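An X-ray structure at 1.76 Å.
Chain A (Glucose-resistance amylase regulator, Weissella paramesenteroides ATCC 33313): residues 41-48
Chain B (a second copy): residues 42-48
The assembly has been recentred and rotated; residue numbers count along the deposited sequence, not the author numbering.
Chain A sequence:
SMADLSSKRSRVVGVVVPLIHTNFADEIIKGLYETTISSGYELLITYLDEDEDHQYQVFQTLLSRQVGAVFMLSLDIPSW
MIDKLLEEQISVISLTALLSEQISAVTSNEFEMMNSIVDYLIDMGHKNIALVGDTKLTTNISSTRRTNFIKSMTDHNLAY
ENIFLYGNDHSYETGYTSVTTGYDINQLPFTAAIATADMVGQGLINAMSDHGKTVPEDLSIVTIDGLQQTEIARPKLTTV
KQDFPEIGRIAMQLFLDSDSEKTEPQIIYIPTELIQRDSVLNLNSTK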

# COMPACT_ATOMS: atom_id res chain seq x y z
N TYR A 41 -13.23 6.77 -21.08
CA TYR A 41 -13.77 7.26 -19.82
C TYR A 41 -12.62 7.73 -18.95
O TYR A 41 -11.48 7.30 -19.11
N GLU A 42 -12.96 8.60 -18.02
CA GLU A 42 -12.05 9.00 -16.98
C GLU A 42 -12.55 8.45 -15.65
O GLU A 42 -13.73 8.20 -15.49
N LEU A 43 -11.61 8.26 -14.74
CA LEU A 43 -11.86 7.61 -13.46
C LEU A 43 -11.71 8.61 -12.31
O LEU A 43 -10.67 9.22 -12.15
N LEU A 44 -12.76 8.80 -11.52
CA LEU A 44 -12.70 9.65 -10.31
C LEU A 44 -12.63 8.72 -9.11
O LEU A 44 -13.47 7.81 -9.00
N ILE A 45 -11.67 8.93 -8.22
CA ILE A 45 -11.55 8.13 -7.02
C ILE A 45 -11.91 9.00 -5.81
O ILE A 45 -11.44 10.14 -5.68
N THR A 46 -12.76 8.46 -4.95
CA THR A 46 -13.22 9.17 -3.77
C THR A 46 -13.08 8.19 -2.60
O THR A 46 -13.18 6.98 -2.77
N TYR A 47 -12.83 8.73 -1.40
CA TYR A 47 -12.79 7.92 -0.19
C TYR A 47 -14.05 8.11 0.63
O TYR A 47 -14.74 9.14 0.55
N LEU A 48 -14.37 7.07 1.40
CA LEU A 48 -15.57 7.06 2.22
C LEU A 48 -15.20 6.68 3.65
O LEU A 48 -14.57 5.63 3.88
N GLU B 42 -14.45 18.66 -0.67
CA GLU B 42 -14.32 17.25 -0.99
C GLU B 42 -13.05 17.02 -1.80
O GLU B 42 -12.56 17.93 -2.44
N LEU B 43 -12.54 15.80 -1.74
CA LEU B 43 -11.26 15.44 -2.36
C LEU B 43 -11.49 14.49 -3.54
O LEU B 43 -12.18 13.50 -3.40
N LEU B 44 -10.93 14.80 -4.70
CA LEU B 44 -10.98 13.92 -5.87
C LEU B 44 -9.57 13.43 -6.10
O LEU B 44 -8.64 14.23 -6.15
N ILE B 45 -9.42 12.12 -6.26
CA ILE B 45 -8.13 11.53 -6.50
C ILE B 45 -8.09 11.03 -7.94
O ILE B 45 -9.04 10.39 -8.42
N THR B 46 -6.99 11.33 -8.61
CA THR B 46 -6.82 10.93 -9.98
C THR B 46 -5.40 10.39 -10.15
O THR B 46 -4.46 10.79 -9.45
N TYR B 47 -5.24 9.42 -11.04
CA TYR B 47 -3.95 8.81 -11.26
C TYR B 47 -3.36 9.32 -12.59
O TYR B 47 -4.09 9.72 -13.50
N LEU B 48 -2.03 9.35 -12.65
CA LEU B 48 -1.30 9.87 -13.81
C LEU B 48 -0.26 8.84 -14.28
O LEU B 48 0.63 8.45 -13.52

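Two strands from separate copies of a protein can be joined by a single antiparallel bridge, and here that bridge pairs a residue with its own counterpart. I45(A) and I45(B) face each other as a hydrogen-bonded pair: I45(A) N donates to I45(B) O at 3.0 Å, and I45(B) N donates to I45(A) O at 2.9 Å. The strands run at 134° to one another, well short of antiparallel, and the pairing goes no further than this one bridge.

The isoleucines are also the residues whose CA-to-CB bonds point toward the other stretch, and they are the residues most covered by the opposing stretch. Their side chains meet with I45(A) CB 3.8 Å from I45(B) CB. Both have chi1 in m, but chi2 differs, m in I45(A) and p (86°) in I45(B), so the two copies do not pack identically. Each isoleucine then reaches the tyrosine of the partner strand. I45(B) CD1 lies 3.4 Å from Y47(A) CE2, a tight approach oblique to the ring, whereas I45(A) CG1 sits 4.0 Å from Y47(B) CE1, at the ring edge and near its plane. Both tyrosines leave the backbone sideways with chi1 m, and their rings extend back to the neighbouring strand.

The two L44 side chains make a further apolar contact. L44(A), with chi1 off its wells at -94° and chi2 p, presents CG to L44(B) CD2 at 4.0 Å. L44(B) adopts the extended m, t rotamer; it too starts sideways, but its end comes nearer, and its CD2 is also 4.1 Å from T46(A) CG2.

Where direct pairing stops, water takes over. Water 1 donates to L43(A) O at 2.7 Å and to E42(A) OE2 at 3.1 Å, and accepts from T46(B) OG1 at 2.5 Å. Without it the polar groups are too far apart to bond, E42(A) OE2 lying 4.3 Å from T46(B) OG1. Water 2 likewise donates to L43(B) O at 2.8 Å and E42(B) OE2 at 3.2 Å, but its third partner is the backbone, Y47(A) N, from which it accepts at 3.0 Å. The threonine rotamers accompany this difference: T46(B) is t and its hydroxyl meets water 1, while T46(A) is p, with OG1 bonded elsewhere in the structure. Each glutamate is steadied by its own strand, E42(A) OE2 accepting from L43(A) N at 3.1 Å and E42(B) OE2 from L43(B) N at 3.3 Å. Near-symmetry thus tolerates local variation around a shared bridge.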

# COMPACT_ATOMS: atom_id res chain seq x y z
CB TYR A 41 -14.50 6.16 -19.05
CG TYR A 41 -15.94 5.99 -19.44
CD1 TYR A 41 -16.29 5.28 -20.57
CD2 TYR A 41 -16.95 6.55 -18.67
CE1 TYR A 41 -17.62 5.12 -20.93
CE2 TYR A 41 -18.28 6.39 -19.02
CZ TYR A 41 -18.60 5.69 -20.16
OH TYR A 41 -19.91 5.52 -20.52
CB GLU A 42 -11.89 10.52 -16.94
CG GLU A 42 -10.60 10.97 -17.62
CD GLU A 42 -9.38 10.24 -17.07
OE1 GLU A 42 -8.53 9.79 -17.88
OE2 GLU A 42 -9.31 10.07 -15.83
CB LEU A 43 -10.87 6.47 -13.33
CG LEU A 43 -10.99 5.57 -12.12
CD1 LEU A 43 -12.38 4.93 -12.10
CD2 LEU A 43 -9.89 4.52 -12.20
CB LEU A 44 -13.95 10.50 -10.18
CG LEU A 44 -13.95 11.93 -10.73
CD1 LEU A 44 -13.30 12.01 -12.10
CD2 LEU A 44 -15.38 12.44 -10.75
CB ILE A 45 -10.12 7.59 -6.86
CG1 ILE A 45 -9.66 6.83 -8.11
CG2 ILE A 45 -10.02 6.73 -5.61
CD1 ILE A 45 -10.42 5.56 -8.39
CB THR A 46 -14.69 9.66 -3.92
OG1 THR A 46 -15.56 8.53 -4.08
CG2 THR A 46 -14.84 10.60 -5.10
CB TYR A 47 -11.54 8.23 0.64
CG TYR A 47 -10.27 7.77 -0.02
CD1 TYR A 47 -9.88 6.44 0.04
CD2 TYR A 47 -9.47 8.66 -0.72
CE1 TYR A 47 -8.71 6.01 -0.57
CE2 TYR A 47 -8.30 8.24 -1.34
CZ TYR A 47 -7.93 6.91 -1.26
OH TYR A 47 -6.78 6.47 -1.88
CB LEU A 48 -16.57 6.04 1.67
CG LEU A 48 -18.00 6.20 2.16
CD1 LEU A 48 -18.70 7.27 1.33
CD2 LEU A 48 -18.73 4.87 2.05
CB GLU B 42 -15.55 16.74 -1.73
CG GLU B 42 -16.54 16.04 -0.80
CD GLU B 42 -15.89 14.88 -0.05
OE1 GLU B 42 -16.10 14.77 1.17
OE2 GLU B 42 -15.15 14.09 -0.68
CB LEU B 43 -10.38 14.79 -1.32
CG LEU B 43 -8.96 14.40 -1.68
CD1 LEU B 43 -8.20 15.62 -2.21
CD2 LEU B 43 -8.28 13.79 -0.46
CB LEU B 44 -11.42 14.66 -7.12
CG LEU B 44 -12.87 15.09 -7.28
CD1 LEU B 44 -13.00 15.87 -8.58
CD2 LEU B 44 -13.80 13.88 -7.27
CB ILE B 45 -7.81 10.37 -5.54
CG1 ILE B 45 -7.76 10.84 -4.08
CG2 ILE B 45 -6.52 9.68 -5.94
CD1 ILE B 45 -9.10 10.86 -3.39
CB THR B 46 -7.15 12.09 -10.95
OG1 THR B 46 -7.36 11.58 -12.27
CG2 THR B 46 -6.05 13.14 -10.96
CB TYR B 47 -4.04 7.27 -11.22
CG TYR B 47 -4.27 6.72 -9.83
CD1 TYR B 47 -5.56 6.56 -9.31
CD2 TYR B 47 -3.20 6.38 -9.01
CE1 TYR B 47 -5.76 6.08 -8.03
CE2 TYR B 47 -3.40 5.89 -7.73
CZ TYR B 47 -4.68 5.74 -7.25
OH TYR B 47 -4.87 5.25 -5.97
CB LEU B 48 -0.63 11.20 -13.45
CG LEU B 48 -0.52 12.22 -14.59
CD1 LEU B 48 -1.86 12.91 -14.83
CD2 LEU B 48 0.57 13.24 -14.29
O HOH W 1 -8.17 9.35 -13.06
O HOH W 2 -12.99 11.77 -1.31